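Local coordinates for protein glycosyl transferase family 8 (PDB 5GVV) that transfers galactose from UDP-galactose to the terminal glucose of the already glycosylated serine-rich repeat protein PsrP, in the third step of its O-glycosylation, at residues G12-I17 with D42-W47. Numbering follows the deposited sequence.
With UDP (uridine-5'-diphosphate), chain D.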
loop_
_atom_site.group_PDB
_atom_site.type_symbol
_atom_site.label_atom_id
_atom_site.label_comp_id
_atom_site.label_asym_id
_atom_site.label_seq_id
_atom_site.Cartn_x
_atom_site.Cartn_y
_atom_site.Cartn_z
ATOM N N GLY A 12 -12.611 5.276 3.426
ATOM C CA GLY A 12 -12.018 4.223 2.625
ATOM C C GLY A 12 -11.594 3.009 3.422
ATOM O O GLY A 12 -11.394 3.088 4.639
ATOM N N ASP A 13 -11.459 1.879 2.734
ATOM C CA ASP A 13 -11.029 0.640 3.378
ATOM C C ASP A 13 -9.518 0.462 3.277
ATOM O O ASP A 13 -8.844 1.210 2.564
ATOM C CB ASP A 13 -11.753 -0.568 2.767
ATOM C CG ASP A 13 -11.467 -0.739 1.281
ATOM O OD1 ASP A 13 -11.319 0.278 0.569
ATOM O OD2 ASP A 13 -11.394 -1.898 0.820
ATOM N N TYR A 14 -9.001 -0.541 3.987
ATOM C CA TYR A 14 -7.573 -0.838 4.038
ATOM C C TYR A 14 -7.018 -1.158 2.651
ATOM O O TYR A 14 -5.861 -0.873 2.356
ATOM C CB TYR A 14 -7.353 -2.032 4.973
ATOM C CG TYR A 14 -5.916 -2.332 5.364
ATOM C CD1 TYR A 14 -4.924 -1.361 5.314
ATOM C CD2 TYR A 14 -5.563 -3.600 5.804
ATOM C CE1 TYR A 14 -3.607 -1.660 5.686
ATOM C CE2 TYR A 14 -4.266 -3.905 6.171
ATOM C CZ TYR A 14 -3.295 -2.936 6.110
ATOM O OH TYR A 14 -2.010 -3.267 6.489
ATOM N N ALA A 15 -7.844 -1.759 1.800
ATOM C CA ALA A 15 -7.400 -2.134 0.462
ATOM C C ALA A 15 -7.099 -0.893 -0.367
ATOM O O ALA A 15 -6.368 -0.960 -1.352
ATOM C CB ALA A 15 -8.446 -2.999 -0.226
ATOM N N TYR A 16 -7.674 0.234 0.044
ATOM C CA TYR A 16 -7.488 1.505 -0.645
ATOM C C TYR A 16 -6.482 2.379 0.111
ATOM O O TYR A 16 -6.374 3.579 -0.150
ATOM C CB TYR A 16 -8.839 2.227 -0.720
ATOM C CG TYR A 16 -9.190 2.854 -2.055
ATOM C CD1 TYR A 16 -9.411 2.072 -3.184
ATOM C CD2 TYR A 16 -9.343 4.229 -2.175
ATOM C CE1 TYR A 16 -9.753 2.652 -4.404
ATOM C CE2 TYR A 16 -9.681 4.816 -3.390
ATOM C CZ TYR A 16 -9.884 4.023 -4.496
ATOM O OH TYR A 16 -10.227 4.607 -5.697
ATOM N N ILE A 17 -5.732 1.788 1.040
ATOM C CA ILE A 17 -4.836 2.580 1.888
ATOM C C ILE A 17 -3.788 3.396 1.109
ATOM O O ILE A 17 -3.442 4.511 1.525
ATOM C CB ILE A 17 -4.160 1.713 2.987
ATOM C CG1 ILE A 17 -3.573 2.600 4.091
ATOM C CG2 ILE A 17 -3.092 0.801 2.383
ATOM C CD1 ILE A 17 -4.632 3.312 4.937
ATOM N N ASP A 42 -11.568 -1.407 8.601
ATOM C CA ASP A 42 -10.510 -2.403 8.747
ATOM C C ASP A 42 -9.075 -1.882 8.686
ATOM O O ASP A 42 -8.145 -2.675 8.553
ATOM C CB ASP A 42 -10.701 -3.505 7.700
ATOM C CG ASP A 42 -10.586 -2.982 6.273
ATOM O OD1 ASP A 42 -10.707 -1.752 6.054
ATOM O OD2 ASP A 42 -10.381 -3.811 5.365
ATOM N N ILE A 43 -8.879 -0.571 8.794
ATOM C CA ILE A 43 -7.520 -0.026 8.787
ATOM C C ILE A 43 -6.810 -0.278 10.123
ATOM O O ILE A 43 -7.335 0.059 11.193
ATOM C CB ILE A 43 -7.491 1.471 8.416
ATOM C CG1 ILE A 43 -8.142 1.697 7.047
ATOM C CG2 ILE A 43 -6.060 1.995 8.383
ATOM C CD1 ILE A 43 -8.180 3.159 6.624
ATOM N N PRO A 44 -5.616 -0.891 10.063
ATOM C CA PRO A 44 -4.828 -1.242 11.253
ATOM C C PRO A 44 -4.479 -0.044 12.129
ATOM O O PRO A 44 -4.168 1.030 11.610
ATOM C CB PRO A 44 -3.556 -1.841 10.653
ATOM C CG PRO A 44 -4.015 -2.452 9.371
ATOM C CD PRO A 44 -5.036 -1.475 8.837
ATOM N N GLN A 45 -4.519 -0.246 13.443
ATOM C CA GLN A 45 -4.285 0.820 14.409
ATOM C C GLN A 45 -2.879 1.415 14.314
ATOM O O GLN A 45 -2.688 2.602 14.600
ATOM C CB GLN A 45 -4.520 0.289 15.826
ATOM C CG GLN A 45 -5.989 0.054 16.176
ATOM C CD GLN A 45 -6.158 -0.853 17.379
ATOM O OE1 GLN A 45 -5.916 -2.059 17.296
ATOM N NE2 GLN A 45 -6.570 -0.280 18.504
ATOM N N GLU A 46 -1.908 0.588 13.926
ATOM C CA GLU A 46 -0.517 1.020 13.807
ATOM C C GLU A 46 -0.357 2.126 12.773
ATOM O O GLU A 46 0.455 3.042 12.943
ATOM C CB GLU A 46 0.388 -0.158 13.422
ATOM C CG GLU A 46 0.607 -1.186 14.533
ATOM C CD GLU A 46 -0.471 -2.247 14.582
ATOM O OE1 GLU A 46 -1.470 -2.133 13.843
ATOM O OE2 GLU A 46 -0.317 -3.208 15.364
ATOM N N TRP A 47 -1.120 2.029 11.692
ATOM C CA TRP A 47 -1.092 3.053 10.656
ATOM C C TRP A 47 -1.594 4.371 11.231
ATOM O O TRP A 47 -0.950 5.408 11.068
ATOM C CB TRP A 47 -1.936 2.627 9.450
ATOM C CG TRP A 47 -1.886 3.608 8.298
ATOM C CD1 TRP A 47 -0.967 3.649 7.284
ATOM C CD2 TRP A 47 -2.795 4.685 8.055
ATOM N NE1 TRP A 47 -1.254 4.690 6.424
ATOM C CE2 TRP A 47 -2.372 5.342 6.881
ATOM C CE3 TRP A 47 -3.930 5.158 8.720
ATOM C CZ2 TRP A 47 -3.046 6.449 6.356
ATOM C CZ3 TRP A 47 -4.599 6.257 8.197
ATOM C CH2 TRP A 47 -4.154 6.888 7.026
HETATM N N1 UDP D . -13.430 3.444 -2.145
HETATM C C2 UDP D . -12.721 2.614 -1.299
HETATM N N3 UDP D . -12.240 1.397 -1.743
HETATM C C4 UDP D . -12.472 1.000 -3.046
HETATM C C5 UDP D . -13.186 1.841 -3.899
HETATM C C6 UDP D . -13.761 3.009 -3.401
HETATM O O2 UDP D . -12.517 2.967 -0.140
HETATM O O4 UDP D . -12.039 -0.086 -3.443
HETATM C "C1'" UDP D . -13.926 4.740 -1.633
HETATM C "C2'" UDP D . -12.884 5.818 -1.891
HETATM O "O2'" UDP D . -12.899 6.773 -0.853
HETATM C "C3'" UDP D . -13.364 6.474 -3.164
HETATM C "C4'" UDP D . -14.877 6.341 -3.039
HETATM O "O4'" UDP D . -15.098 5.136 -2.327
HETATM O "O3'" UDP D . -12.941 7.820 -3.232
HETATM C "C5'" UDP D . -15.580 6.312 -4.394
HETATM O "O5'" UDP D . -14.762 5.619 -5.312
HETATM P PA UDP D . -14.286 6.375 -6.646
HETATM O O1A UDP D . -13.518 7.559 -6.206
HETATM O O2A UDP D . -13.476 5.473 -7.498
HETATM O O3A UDP D . -15.645 6.803 -7.407
HETATM P PB UDP D . -15.709 7.990 -8.503
HETATM O O1B UDP D . -17.117 8.365 -8.768
HETATM O O2B UDP D . -15.113 7.488 -9.763
HETATM O O3B UDP D . -14.951 9.169 -8.019
HETATM O O HOH W 1 -10.266 -3.554 2.817
#
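The amide of Y14 donates to OD1 of D42, with 2.9 Å between Y14 N and D42 OD1. The acceptor is met on its syn side, the donor lying 33° out of the carboxylate plane, and CB of Y14 rests against both carboxylate oxygens. A water joins the same two loops: it donates to D42 OD2 and D13 OD2 and accepts from the amide of A15. D13 OD2 and D42 OD2 are 5.0 Å apart, and the water, donating to both, probably eases the repulsion between them.

The other oxygen of D13 serves the nucleotide. UDP N3 donates to D13 OD1 over 2.7 Å, while D13 N gives a longer bond to UDP O2, so that one residue reads two adjacent positions of the uracil. The Y16 ring lies with one face against the base, its CD1 3.2 Å from UDP N3. Residues 12-17 link strand 6-11 to helix 17-30, and 42-47 runs from the end of the neighbouring parallel strand 34-40 into helix 45-57; both therefore sit at the C-terminal edge of the Rossmann-like half of a GT-A fold, where the nucleotide is bound.

Apolar contacts continue away from the UDP. P44 crosses Y14 at about a right angle, CD standing 3.3 Å from the ring centroid in a CH-pi contact and CG over CZ. The Y14 hydroxyl is hydrogen-bonded to W235 O and R18 NH1, both of the second subunit. Deeper in, I17 and W47 reach toward each other tip to tip, and CD1 of I17 lies over one face of the indole, 3.8 Å from the centroid of its six-membered ring, in a CH-pi contact; CG1 anti to the backbone N (chi1 -163°) directs this branch toward the indole, whose NE1 is hydrogen-bonded to E21 OE1. CD1 of I43 packs against the same methyl, 3.9 Å from I17 CD1.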